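Local coordinates for immunomodulatory active chitinase (Trichuris suis, PDB 6G9C), which probably binds and hydrolyses chitin as a family 18 glycosidase and has immunomodulatory properties in inflammatory lung disease, at residues M248-V251 / E252-S255; L171-F174 / E175-A178; E55-A59 / N60-Y64; Y154-S157 / S158-E161. All coordinates share one frame; numbering follows the deposited sequence.

Contact 1 (M248-V251 / E252-S255)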
loop_
_atom_site.group_PDB
_atom_site.type_symbol
_atom_site.label_atom_id
_atom_site.label_comp_id
_atom_site.label_asym_id
_atom_site.label_seq_id
_atom_site.Cartn_x
_atom_site.Cartn_y
_atom_site.Cartn_z
ATOM N N MET A 248 -42.384 5.936 -10.486
ATOM C CA MET A 248 -41.111 6.389 -9.932
ATOM C C MET A 248 -40.045 5.305 -9.932
ATOM O O MET A 248 -38.887 5.587 -9.592
ATOM C CB MET A 248 -41.299 6.886 -8.493
ATOM C CG MET A 248 -42.480 7.810 -8.293
ATOM S SD MET A 248 -41.978 9.537 -8.292
ATOM C CE MET A 248 -40.827 9.610 -6.924
ATOM N N TRP A 249 -40.399 4.077 -10.299
ATOM C CA TRP A 249 -39.483 2.948 -10.153
ATOM C C TRP A 249 -38.561 2.869 -11.372
ATOM O O TRP A 249 -38.620 1.951 -12.190
ATOM C CB TRP A 249 -40.269 1.660 -9.942
ATOM C CG TRP A 249 -40.858 1.546 -8.550
ATOM C CD1 TRP A 249 -41.351 2.563 -7.782
ATOM C CD2 TRP A 249 -40.997 0.354 -7.772
ATOM N NE1 TRP A 249 -41.792 2.077 -6.573
ATOM C CE2 TRP A 249 -41.582 0.724 -6.540
ATOM C CE3 TRP A 249 -40.682 -0.991 -7.993
ATOM C CZ2 TRP A 249 -41.862 -0.204 -5.539
ATOM C CZ3 TRP A 249 -40.959 -1.911 -6.998
ATOM C CH2 TRP A 249 -41.545 -1.512 -5.783
ATOM N N ASN A 250 -37.676 3.856 -11.461
ATOM C CA ASN A 250 -36.704 3.929 -12.543
ATOM C C ASN A 250 -35.585 4.866 -12.106
ATOM O O ASN A 250 -35.691 5.556 -11.091
ATOM C CB ASN A 250 -37.361 4.389 -13.856
ATOM C CG ASN A 250 -38.151 5.672 -13.699
ATOM O OD1 ASN A 250 -37.578 6.763 -13.625
ATOM N ND2 ASN A 250 -39.484 5.553 -13.645
ATOM N N VAL A 251 -34.506 4.873 -12.890
ATOM C CA VAL A 251 -33.309 5.626 -12.520
ATOM C C VAL A 251 -33.616 7.116 -12.465
ATOM O O VAL A 251 -33.245 7.812 -11.513
ATOM C CB VAL A 251 -32.161 5.330 -13.502
ATOM C CG1 VAL A 251 -31.014 6.312 -13.282
ATOM C CG2 VAL A 251 -31.685 3.887 -13.359
ATOM N N GLU A 252 -34.323 7.618 -13.481
ATOM C CA GLU A 252 -34.577 9.050 -13.589
ATOM C C GLU A 252 -35.346 9.576 -12.386
ATOM O O GLU A 252 -34.978 10.600 -11.806
ATOM C CB GLU A 252 -35.347 9.351 -14.877
ATOM C CG GLU A 252 -35.612 10.839 -15.083
ATOM C CD GLU A 252 -36.641 11.106 -16.167
ATOM O OE1 GLU A 252 -37.809 10.684 -16.009
ATOM O OE2 GLU A 252 -36.278 11.743 -17.177
ATOM N N GLN A 253 -36.424 8.887 -11.998
ATOM C CA GLN A 253 -37.307 9.414 -10.963
ATOM C C GLN A 253 -36.788 9.131 -9.555
ATOM O O GLN A 253 -36.930 9.980 -8.663
ATOM C CB GLN A 253 -38.716 8.843 -11.133
ATOM C CG GLN A 253 -39.415 9.321 -12.395
ATOM C CD GLN A 253 -39.635 10.817 -12.391
ATOM O OE1 GLN A 253 -40.060 11.384 -11.388
ATOM N NE2 GLN A 253 -39.330 11.469 -13.507
ATOM N N SER A 254 -36.206 7.949 -9.332
ATOM C CA SER A 254 -35.673 7.620 -8.014
ATOM C C SER A 254 -34.520 8.546 -7.634
ATOM O O SER A 254 -34.435 9.007 -6.488
ATOM C CB SER A 254 -35.241 6.153 -7.968
ATOM O OG SER A 254 -34.098 5.897 -8.797
ATOM N N SER A 255 -33.630 8.847 -8.588
ATOM C CA SER A 255 -32.569 9.816 -8.323
ATOM C C SER A 255 -33.141 11.219 -8.126
ATOM O O SER A 255 -32.733 11.944 -7.208
ATOM C CB SER A 255 -31.549 9.792 -9.464
ATOM O OG SER A 255 -32.124 10.269 -10.669
#
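Asn-250 and Gln-253 meet side by side at the start of a helix, their side chains pointing the same way with the amide planes 69° apart. Asn-250 is the N-cap: its OD1 accepts from Gln-253 N at 2.9 Å, with the donor tilted 30° from the carbonyl plane. A chi1 of 52°, which sets CG between the backbone N and the carbonyl carbon, folds the amide back over the first turn, and ND2 bonds to Lys-247 O just upstream. The aliphatic part of Gln-253 lies against the same amide, with CG 3.4 Å from Asn-250 OD1. Beyond it, Gln-253 NE2 donates to Glu-252 OE1 at 3.0 Å, reaching that oxygen from above the carboxylate plane. Met-248 crosses Gln-253 at about a right angle, SD lying 4.1 Å from Gln-253 OE1. Deeper in, Asn-250 O takes two bonds from Ser-254, one from N at 3.0 Å and one from OG at 2.8 Å, arriving from opposite faces of its plane. On the buried side of helix 251-261, Val-251 and Ser-255 pack against Trp-356 of helix 347-360 and Ile-270 of strand 268-281, while Ser-254 and Ser-255 rest on Leu-217 of strand 214-218.

Contact 2 (L171-F174 / E175-A178)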
loop_
_atom_site.group_PDB
_atom_site.type_symbol
_atom_site.label_atom_id
_atom_site.label_comp_id
_atom_site.label_asym_id
_atom_site.label_seq_id
_atom_site.Cartn_x
_atom_site.Cartn_y
_atom_site.Cartn_z
ATOM N N LEU A 171 -19.153 9.405 11.562
ATOM C CA LEU A 171 -18.332 10.491 11.035
ATOM C C LEU A 171 -17.540 11.160 12.146
ATOM O O LEU A 171 -16.345 11.433 11.982
ATOM C CB LEU A 171 -19.197 11.512 10.289
ATOM C CG LEU A 171 -18.441 12.746 9.777
ATOM C CD1 LEU A 171 -17.386 12.365 8.739
ATOM C CD2 LEU A 171 -19.388 13.788 9.215
ATOM N N ALA A 172 -18.182 11.409 13.297
ATOM C CA ALA A 172 -17.485 12.033 14.417
ATOM C C ALA A 172 -16.279 11.205 14.841
ATOM O O ALA A 172 -15.201 11.754 15.114
ATOM C CB ALA A 172 -18.445 12.226 15.599
ATOM N N LYS A 173 -16.447 9.884 14.933
ATOM C CA LYS A 173 -15.324 9.025 15.294
ATOM C C LYS A 173 -14.237 9.077 14.236
ATOM O O LYS A 173 -13.042 9.140 14.565
ATOM C CB LYS A 173 -15.783 7.581 15.479
ATOM C CG LYS A 173 -14.688 6.654 15.994
ATOM C CD LYS A 173 -14.301 7.041 17.418
ATOM C CE LYS A 173 -13.693 5.873 18.179
ATOM N NZ LYS A 173 -12.721 6.294 19.231
ATOM N N PHE A 174 -14.635 9.042 12.958
ATOM C CA PHE A 174 -13.653 9.084 11.871
ATOM C C PHE A 174 -12.826 10.363 11.952
ATOM O O PHE A 174 -11.600 10.340 11.777
ATOM C CB PHE A 174 -14.352 8.975 10.505
ATOM C CG PHE A 174 -14.800 7.568 10.131
ATOM C CD1 PHE A 174 -14.720 6.517 11.040
ATOM C CD2 PHE A 174 -15.292 7.298 8.854
ATOM C CE1 PHE A 174 -15.127 5.231 10.683
ATOM C CE2 PHE A 174 -15.706 6.015 8.498
ATOM C CZ PHE A 174 -15.630 4.986 9.419
ATOM N N GLU A 175 -13.477 11.490 12.253
ATOM C CA GLU A 175 -12.753 12.751 12.396
ATOM C C GLU A 175 -11.803 12.716 13.588
ATOM O O GLU A 175 -10.675 13.221 13.510
ATOM C CB GLU A 175 -13.753 13.905 12.527
ATOM C CG GLU A 175 -14.477 14.191 11.212
ATOM C CD GLU A 175 -15.664 15.111 11.371
ATOM O OE1 GLU A 175 -16.168 15.258 12.504
ATOM O OE2 GLU A 175 -16.099 15.684 10.351
ATOM N N GLU A 176 -12.245 12.134 14.706
ATOM C CA GLU A 176 -11.388 12.049 15.885
ATOM C C GLU A 176 -10.211 11.109 15.638
ATOM O O GLU A 176 -9.077 11.383 16.060
ATOM C CB GLU A 176 -12.218 11.587 17.085
ATOM C CG GLU A 176 -11.426 11.274 18.348
ATOM C CD GLU A 176 -11.943 10.030 19.068
ATOM O OE1 GLU A 176 -11.255 8.982 19.033
ATOM O OE2 GLU A 176 -13.046 10.096 19.657
ATOM N N VAL A 177 -10.464 9.993 14.965
ATOM C CA VAL A 177 -9.389 9.058 14.643
ATOM C C VAL A 177 -8.353 9.726 13.749
ATOM O O VAL A 177 -7.141 9.550 13.939
ATOM C CB VAL A 177 -9.979 7.786 14.008
ATOM C CG1 VAL A 177 -8.909 6.964 13.304
ATOM C CG2 VAL A 177 -10.672 6.964 15.087
ATOM N N ALA A 178 -8.811 10.538 12.793
ATOM C CA ALA A 178 -7.880 11.253 11.923
ATOM C C ALA A 178 -6.930 12.131 12.723
ATOM O O ALA A 178 -5.721 12.137 12.460
ATOM C CB ALA A 178 -8.649 12.074 10.885
#
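Regular alpha-helical bonding runs through residues 171-178, as the i to i+4 bonds show: Glu-175 N donates to Leu-171 O, Glu-176 N to Ala-172 O, Ala-178 N to Phe-174 O, and Val-177 N to Lys-173 O at 2.7 Å. Superposed on this ladder, the side chains pair at spacings of three and four. Lys-173 and Glu-176 form a salt bridge, NZ standing 3.1 Å from OE1 on the syn side of the carboxylate and 24° out of its plane. Lys-173 leaves the backbone with CG anti to N (chi1 -174°), which sets Lys-173 CG 4.1 Å from Val-177 CG2; the bend that follows at chi2 turns the rest of the chain along the helix and carries its ammonium group to Glu-176. Glu-175 instead lays its extended chain back along the preceding turn: CG is 3.4 Å from Leu-171 O, and OE2 lies 3.8 Å from Leu-171 CG, an apolar neighbour. Arg-185, in the loop beyond the helix, touches both Leu-171 and Glu-175. Phe-174 and Val-177 are buried against Val-137 of the neighbouring helix 126-142, and Val-177 also packs on Thr-181 of the second subunit. An interchain disulfide of Cys-180, seen for this protein, belongs to the same end of the helix. The arrangement is that of an amphipathic outer helix in a TIM barrel, here helix 160-181 of the beta-alpha-beta unit between strands 147-151 and 187-193.

Contact 3 (E55-A59 / N60-Y64); sequences EHYQA and NLCEY
Tyr-57 reaches across the turn to Cys-62, whose backbone N donates to the phenol OH at 3.0 Å with an N-H...O angle of 156°. The ring comes to this place because CG is anti to the backbone N (chi1 176°), which extends the side chain past Leu-61; the two side chains run by each other in opposite directions, with Tyr-57 CE1 3.8 Å from Leu-61 CB. Cys-62 SG sits 5.4 Å from the Tyr-57 centroid and 89° off the ring normal, a sulfur-aromatic contact at the ring edge, close to its plane. Underneath, Gln-58 to Leu-61 forms a type II beta turn, closed by Leu-61 N donating to Gln-58 O at 3.1 Å. Asn-60 takes up the positive phi expected at the third position of such a turn. This turn belongs to the connection from strand 34-40 to strand 64-72, neighbouring parallel strands of the family 18 barrel. Farther out, Gln-100 ties the turn together: OE1 bonds to both Tyr-57 OH and Asn-60 N, and NE2 to Cys-62 O. Asn-60 O accepts from Arg-35, and the disulfide partner known for Cys-62 in this protein is Cys-37, both on strand 34-40.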
loop_
_atom_site.group_PDB
_atom_site.type_symbol
_atom_site.label_atom_id
_atom_site.label_comp_id
_atom_site.label_asym_id
_atom_site.label_seq_id
_atom_site.Cartn_x
_atom_site.Cartn_y
_atom_site.Cartn_z
ATOM N N GLU A 55 -6.667 -9.746 -8.668
ATOM C CA GLU A 55 -5.757 -9.349 -9.732
ATOM C C GLU A 55 -6.458 -9.220 -11.075
ATOM O O GLU A 55 -5.831 -8.769 -12.040
ATOM C CB GLU A 55 -4.598 -10.344 -9.835
ATOM C CG GLU A 55 -5.022 -11.789 -10.045
ATOM C CD GLU A 55 -5.229 -12.543 -8.737
ATOM O OE1 GLU A 55 -5.400 -11.886 -7.681
ATOM O OE2 GLU A 55 -5.211 -13.796 -8.772
ATOM N N HIS A 56 -7.726 -9.626 -11.169
ATOM C CA HIS A 56 -8.500 -9.395 -12.380
ATOM C C HIS A 56 -8.953 -7.949 -12.519
ATOM O O HIS A 56 -9.410 -7.568 -13.605
ATOM C CB HIS A 56 -9.711 -10.336 -12.422
ATOM C CG HIS A 56 -9.353 -11.762 -12.711
ATOM N ND1 HIS A 56 -9.939 -12.828 -12.061
ATOM C CD2 HIS A 56 -8.460 -12.297 -13.581
ATOM C CE1 HIS A 56 -9.431 -13.957 -12.523
ATOM N NE2 HIS A 56 -8.525 -13.664 -13.441
ATOM N N TYR A 57 -8.855 -7.145 -11.455
ATOM C CA TYR A 57 -9.176 -5.726 -11.554
ATOM C C TYR A 57 -8.247 -5.066 -12.570
ATOM O O TYR A 57 -7.103 -5.484 -12.760
ATOM C CB TYR A 57 -9.044 -5.034 -10.184
ATOM C CG TYR A 57 -9.269 -3.534 -10.256
ATOM C CD1 TYR A 57 -10.558 -3.016 -10.367
ATOM C CD2 TYR A 57 -8.193 -2.642 -10.266
ATOM C CE1 TYR A 57 -10.778 -1.653 -10.461
ATOM C CE2 TYR A 57 -8.405 -1.266 -10.351
ATOM C CZ TYR A 57 -9.693 -0.787 -10.467
ATOM O OH TYR A 57 -9.923 0.569 -10.571
ATOM N N GLN A 58 -8.755 -4.045 -13.254
ATOM C CA GLN A 58 -8.001 -3.354 -14.293
ATOM C C GLN A 58 -7.791 -1.906 -13.875
ATOM O O GLN A 58 -8.756 -1.211 -13.547
ATOM C CB GLN A 58 -8.738 -3.430 -15.636
ATOM C CG GLN A 58 -8.132 -2.587 -16.754
ATOM C CD GLN A 58 -8.775 -2.909 -18.104
ATOM O OE1 GLN A 58 -8.608 -4.005 -18.640
ATOM N NE2 GLN A 58 -9.548 -1.967 -18.626
ATOM N N ALA A 59 -6.530 -1.458 -13.889
ATOM C CA ALA A 59 -6.193 -0.114 -13.431
ATOM C C ALA A 59 -7.065 0.943 -14.101
ATOM O O ALA A 59 -7.325 0.883 -15.309
ATOM C CB ALA A 59 -4.712 0.177 -13.701
ATOM N N ASN A 60 -7.539 1.894 -13.289
ATOM C CA ASN A 60 -8.308 3.080 -13.676
ATOM C C ASN A 60 -9.757 2.789 -14.051
ATOM O O ASN A 60 -10.465 3.691 -14.507
ATOM C CB ASN A 60 -7.620 3.839 -14.814
ATOM C CG ASN A 60 -6.291 4.406 -14.389
ATOM O OD1 ASN A 60 -6.192 5.034 -13.338
ATOM N ND2 ASN A 60 -5.257 4.167 -15.183
ATOM N N LEU A 61 -10.217 1.552 -13.888
ATOM C CA LEU A 61 -11.633 1.247 -14.062
ATOM C C LEU A 61 -12.498 2.072 -13.110
ATOM O O LEU A 61 -13.504 2.668 -13.519
ATOM C CB LEU A 61 -11.835 -0.240 -13.810
ATOM C CG LEU A 61 -12.805 -1.109 -14.569
ATOM C CD1 LEU A 61 -12.611 -0.951 -16.054
ATOM C CD2 LEU A 61 -12.561 -2.540 -14.115
ATOM N N CYS A 62 -12.106 2.129 -11.840
ATOM C CA CYS A 62 -12.883 2.738 -10.766
ATOM C C CYS A 62 -11.970 3.677 -9.994
ATOM O O CYS A 62 -10.759 3.467 -9.952
ATOM C CB CYS A 62 -13.437 1.687 -9.791
ATOM S SG CYS A 62 -14.227 0.369 -10.697
ATOM N N GLU A 63 -12.540 4.722 -9.391
ATOM C CA GLU A 63 -11.751 5.429 -8.384
ATOM C C GLU A 63 -11.924 4.821 -7.003
ATOM O O GLU A 63 -10.999 4.872 -6.185
ATOM C CB GLU A 63 -12.096 6.918 -8.326
ATOM C CG GLU A 63 -10.999 7.716 -7.633
ATOM C CD GLU A 63 -11.350 9.169 -7.418
ATOM O OE1 GLU A 63 -12.387 9.627 -7.947
ATOM O OE2 GLU A 63 -10.579 9.852 -6.714
ATOM N N TYR A 64 -13.083 4.228 -6.745
ATOM C CA TYR A 64 -13.411 3.636 -5.464
ATOM C C TYR A 64 -13.815 2.189 -5.697
ATOM O O TYR A 64 -14.684 1.911 -6.530
ATOM C CB TYR A 64 -14.563 4.389 -4.787
ATOM C CG TYR A 64 -14.359 5.883 -4.655
ATOM C CD1 TYR A 64 -14.720 6.747 -5.680
ATOM C CD2 TYR A 64 -13.823 6.427 -3.493
ATOM C CE1 TYR A 64 -14.537 8.121 -5.557
ATOM C CE2 TYR A 64 -13.640 7.803 -3.355
ATOM C CZ TYR A 64 -14.004 8.638 -4.386
ATOM O OH TYR A 64 -13.825 9.994 -4.257
#

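Contact 4 (Y154-S157 / S158-E161); sequences YPES and SDKE
The loop leading from strand 147-151 into helix 160-181 is braced where Glu-156 and Asp-159 bond to each other twice. Glu-156 N donates to Asp-159 OD2 at 3.0 Å in a nearly straight bond (169°) that uses the anti lone pair of the carboxylate. In return Asp-159 N donates to Glu-156 O at 2.8 Å, coming from well above the carbonyl plane. With chi1 at -52°, Asp-159 CG stands beside its own backbone N, and the carboxylate thus folds back toward the start of the turn; Asp-159 CB rests 4.0 Å from Pro-155 CB. A cis peptide bond precedes Tyr-154, shortly after the strand ends. In family 18 chitinases this strand end carries the DxxDxDxE signature, whose final glutamate, the residue preceding Tyr-154 here, typically acts as the general acid, so the braced loop follows the probable active-site strand. One water spans the loop, donating to Tyr-154 O and, at 2.9 Å, to Asp-159 OD2. A second donates to Ser-157 O and accepts from Glu-161 N at 2.9 Å, while Lys-160 N makes a longer bond to Ser-157 O (3.3 Å). Two acidic groups lie close, Glu-156 OE1 being 4.8 Å from Asp-159 OD2; Lys-120 forms salt bridges with both, which would offset their mutual repulsion. Trp-152 touches Asp-159, and Tyr-203 borders Pro-155.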
loop_
_atom_site.group_PDB
_atom_site.type_symbol
_atom_site.label_atom_id
_atom_site.label_comp_id
_atom_site.label_asym_id
_atom_site.label_seq_id
_atom_site.Cartn_x
_atom_site.Cartn_y
_atom_site.Cartn_z
ATOM N N TYR A 154 -33.223 -2.339 4.823
ATOM C CA TYR A 154 -33.095 -0.878 4.818
ATOM C C TYR A 154 -33.629 -0.374 6.147
ATOM O O TYR A 154 -34.492 -1.033 6.713
ATOM C CB TYR A 154 -33.914 -0.250 3.686
ATOM C CG TYR A 154 -33.472 -0.675 2.316
ATOM C CD1 TYR A 154 -32.344 -0.118 1.734
ATOM C CD2 TYR A 154 -34.185 -1.628 1.602
ATOM C CE1 TYR A 154 -31.927 -0.509 0.464
ATOM C CE2 TYR A 154 -33.770 -2.027 0.327
ATOM C CZ TYR A 154 -32.651 -1.462 -0.230
ATOM O OH TYR A 154 -32.238 -1.858 -1.498
ATOM N N PRO A 155 -33.146 0.779 6.625
ATOM C CA PRO A 155 -33.770 1.400 7.801
ATOM C C PRO A 155 -35.252 1.640 7.563
ATOM O O PRO A 155 -35.660 2.094 6.494
ATOM C CB PRO A 155 -33.009 2.726 7.962
ATOM C CG PRO A 155 -32.385 2.994 6.633
ATOM C CD PRO A 155 -32.080 1.621 6.050
ATOM N N GLU A 156 -36.057 1.325 8.576
ATOM C CA GLU A 156 -37.497 1.519 8.556
ATOM C C GLU A 156 -37.854 2.730 9.418
ATOM O O GLU A 156 -36.981 3.421 9.955
ATOM C CB GLU A 156 -38.198 0.242 9.028
ATOM C CG GLU A 156 -38.027 -0.906 8.023
ATOM C CD GLU A 156 -38.157 -2.295 8.631
ATOM O OE1 GLU A 156 -38.933 -2.476 9.589
ATOM O OE2 GLU A 156 -37.475 -3.218 8.131
ATOM N N SER A 157 -39.156 2.997 9.545
ATOM C CA SER A 157 -39.576 4.178 10.288
ATOM C C SER A 157 -39.057 4.132 11.720
ATOM O O SER A 157 -38.644 5.158 12.275
ATOM C CB SER A 157 -41.100 4.293 10.263
ATOM O OG SER A 157 -41.481 5.653 10.296
ATOM N N SER A 158 -39.040 2.945 12.321
ATOM C CA SER A 158 -38.582 2.769 13.692
ATOM C C SER A 158 -37.069 2.861 13.819
ATOM O O SER A 158 -36.556 2.796 14.942
ATOM C CB SER A 158 -39.057 1.419 14.226
ATOM O OG SER A 158 -38.568 0.388 13.378
ATOM N N ASP A 159 -36.357 3.004 12.703
ATOM C CA ASP A 159 -34.912 3.168 12.692
ATOM C C ASP A 159 -34.475 4.545 12.222
ATOM O O ASP A 159 -33.271 4.822 12.217
ATOM C CB ASP A 159 -34.253 2.127 11.763
ATOM C CG ASP A 159 -34.680 0.702 12.063
ATOM O OD1 ASP A 159 -34.505 0.251 13.218
ATOM O OD2 ASP A 159 -35.186 0.032 11.127
ATOM N N LYS A 160 -35.406 5.397 11.784
ATOM C CA LYS A 160 -35.002 6.611 11.079
ATOM C C LYS A 160 -34.116 7.472 11.963
ATOM O O LYS A 160 -33.074 7.977 11.522
ATOM C CB LYS A 160 -36.233 7.392 10.616
ATOM C CG LYS A 160 -35.906 8.613 9.774
ATOM C CD LYS A 160 -37.164 9.379 9.378
ATOM C CE LYS A 160 -36.806 10.747 8.801
ATOM N NZ LYS A 160 -38.005 11.553 8.434
ATOM N N GLU A 161 -34.466 7.652 13.221
ATOM C CA GLU A 161 -33.643 8.455 14.082
ATOM C C GLU A 161 -32.379 7.721 14.470
ATOM O O GLU A 161 -31.361 8.286 14.512
ATOM C CB GLU A 161 -34.448 8.960 15.286
ATOM C CG GLU A 161 -35.305 10.176 14.943
ATOM C CD GLU A 161 -36.477 10.462 15.926
ATOM O OE1 GLU A 161 -36.497 9.939 17.062
ATOM O OE2 GLU A 161 -37.373 11.230 15.573
HETATM O O HOH W 1 -34.349 -2.043 9.338
HETATM O O HOH W 2 -37.079 6.859 14.200
#

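Overall arrangement
Along the chain the order is contact 3, contact 4, contact 2, contact 1, each closing before the next opens, and all lie within the family 18 glycosidase range. Contacts 4 and 2 share helix 160-181: one lies at its N-terminal approach, the other farther along it, with centres about 24 Å apart. Contact 1 begins helix 251-261, about 21 Å from contact 4 between centres. Contact 3 sits in the connection between strands 34-40 and 64-72, on the opposite side of the chain's centre from contacts 1 and 4. None touches another; the nearest atoms of contacts 1 and 4 are about 10 Å apart. The four are local contacts around the barrel, two linked by one helix.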